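PDB 4R7K: hypothetical protein jhp0584 from Helicobacter pylori J99, which is of unknown function but belongs to the SRPBCC superfamily, whose helix-grip fold commonly encloses a hydrophobic ligand pocket, so it may bind a small hydrophobic molecule. Local coordinates for residues L135-A140 / T155-S160. Residues are numbered along the deposited sequence; the frame is centred on the assembly and turned at random.
Sequences LEVYHA and TQESQS
Glu136, Tyr138 and Ala140 form hydrogen-bonded antiparallel pairs with Ser160, Ser158 and Gln156, six backbone bonds in all, between strands whose local axes come within 4.7 Å of each other. Val137 with Gln159 and His139 with Glu157 are the alternating non-hydrogen-bonded pairs, and there the side chains meet on the face that also carries Thr155.

Among the polar side-chain contacts, His139 NE2 donates to Thr155 OG1 at 2.8 Å, in the ring plane but bent at hydrogen (136°). The same hydroxyl donates to Ala140 O (3.0 Å) from above the carbonyl plane, while Gln156 N approaches that oxygen from the opposite face; two donors thus grip one carbonyl. Glu157, its CG anti to the backbone N (chi1 -179°), extends so that OE2 lies over one face of the His139 ring, 3.3 Å from ND1 without a hydrogen bond. Its OE1 accepts from Gln159 NE2 at 2.7 Å, from above the carboxylate plane.

Val137 CG1 packs alongside Gln159 CG (3.6 Å) and also meets Glu157 OE1 (3.4 Å).

The hairpin strands lie side by side within the antiparallel sheet, flanked by strands 44-53 and 118-126. Long C-terminal helix 174-190 covers the His139 face, consistent with a helix-grip fold, with His179 stacked on the imidazole and Met175 touching Glu157 and Gln159; on the other face Trp37 stacks on Tyr138.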
# COMPACT_ATOMS: atom_id res chain seq x y z
N LEU A 135 -18.12 9.97 12.08
CA LEU A 135 -17.47 10.31 10.80
C LEU A 135 -18.55 10.62 9.77
O LEU A 135 -19.51 9.87 9.64
CB LEU A 135 -16.65 9.14 10.29
CG LEU A 135 -15.92 9.30 8.97
CD1 LEU A 135 -14.97 10.47 9.04
CD2 LEU A 135 -15.15 8.03 8.59
N GLU A 136 -18.40 11.73 9.06
CA GLU A 136 -19.34 12.10 8.00
C GLU A 136 -18.51 12.42 6.79
O GLU A 136 -17.52 13.12 6.92
CB GLU A 136 -20.22 13.28 8.41
CG GLU A 136 -21.38 13.54 7.47
CD GLU A 136 -22.22 14.75 7.87
OE1 GLU A 136 -21.76 15.52 8.72
OE2 GLU A 136 -23.31 14.94 7.33
N VAL A 137 -18.92 11.92 5.62
CA VAL A 137 -18.18 12.14 4.37
C VAL A 137 -19.09 12.55 3.19
O VAL A 137 -20.31 12.37 3.25
CB VAL A 137 -17.39 10.87 3.97
CG1 VAL A 137 -16.61 10.33 5.17
CG2 VAL A 137 -18.29 9.75 3.41
N TYR A 138 -18.48 13.09 2.14
CA TYR A 138 -19.16 13.42 0.89
C TYR A 138 -18.27 12.83 -0.19
O TYR A 138 -17.12 13.25 -0.36
CB TYR A 138 -19.31 14.92 0.73
CG TYR A 138 -20.15 15.36 -0.46
CD1 TYR A 138 -21.53 15.53 -0.34
CD2 TYR A 138 -19.57 15.69 -1.66
CE1 TYR A 138 -22.29 15.96 -1.42
CE2 TYR A 138 -20.34 16.10 -2.75
CZ TYR A 138 -21.68 16.24 -2.63
OH TYR A 138 -22.42 16.68 -3.73
N HIS A 139 -18.76 11.80 -0.87
CA HIS A 139 -17.97 11.08 -1.86
C HIS A 139 -18.54 11.35 -3.24
O HIS A 139 -19.66 11.00 -3.54
CB HIS A 139 -18.08 9.61 -1.55
CG HIS A 139 -17.22 8.73 -2.38
ND1 HIS A 139 -16.99 7.41 -2.06
CD2 HIS A 139 -16.42 9.00 -3.44
CE1 HIS A 139 -16.18 6.88 -2.96
NE2 HIS A 139 -15.83 7.82 -3.81
N ALA A 140 -17.75 11.99 -4.08
CA ALA A 140 -18.22 12.44 -5.38
C ALA A 140 -17.48 11.73 -6.49
O ALA A 140 -16.29 11.30 -6.34
CB ALA A 140 -18.03 13.93 -5.51
N THR A 155 -12.70 10.27 -8.82
CA THR A 155 -13.42 10.16 -7.59
C THR A 155 -12.67 10.90 -6.45
O THR A 155 -11.44 10.76 -6.25
CB THR A 155 -13.78 8.72 -7.24
OG1 THR A 155 -14.75 8.73 -6.18
CG2 THR A 155 -12.56 7.92 -6.81
N GLN A 156 -13.42 11.68 -5.70
CA GLN A 156 -12.88 12.51 -4.63
C GLN A 156 -13.79 12.46 -3.46
O GLN A 156 -15.01 12.44 -3.61
CB GLN A 156 -12.71 13.96 -5.09
CG GLN A 156 -11.79 14.13 -6.27
CD GLN A 156 -11.57 15.57 -6.69
OE1 GLN A 156 -12.48 16.41 -6.68
NE2 GLN A 156 -10.35 15.86 -7.07
N GLU A 157 -13.20 12.40 -2.26
CA GLU A 157 -13.99 12.34 -1.04
C GLU A 157 -13.42 13.35 -0.03
O GLU A 157 -12.19 13.46 0.17
CB GLU A 157 -13.95 10.93 -0.40
CG GLU A 157 -14.76 10.80 0.87
CD GLU A 157 -14.97 9.34 1.34
OE1 GLU A 157 -14.87 9.11 2.55
OE2 GLU A 157 -15.20 8.43 0.51
N SER A 158 -14.35 14.02 0.64
CA SER A 158 -14.07 15.00 1.68
C SER A 158 -14.71 14.43 2.95
O SER A 158 -15.88 14.00 2.92
CB SER A 158 -14.72 16.34 1.27
OG SER A 158 -14.51 17.36 2.24
N GLN A 159 -13.97 14.46 4.05
CA GLN A 159 -14.39 13.83 5.28
C GLN A 159 -14.27 14.78 6.48
O GLN A 159 -13.30 15.57 6.58
CB GLN A 159 -13.50 12.62 5.57
CG GLN A 159 -13.37 11.60 4.46
CD GLN A 159 -12.47 10.40 4.84
OE1 GLN A 159 -11.47 10.55 5.53
NE2 GLN A 159 -12.83 9.21 4.38
N SER A 160 -15.22 14.67 7.38
CA SER A 160 -15.22 15.48 8.60
C SER A 160 -15.43 14.61 9.85
O SER A 160 -16.27 13.70 9.86
CB SER A 160 -16.31 16.55 8.53
OG SER A 160 -16.03 17.46 7.48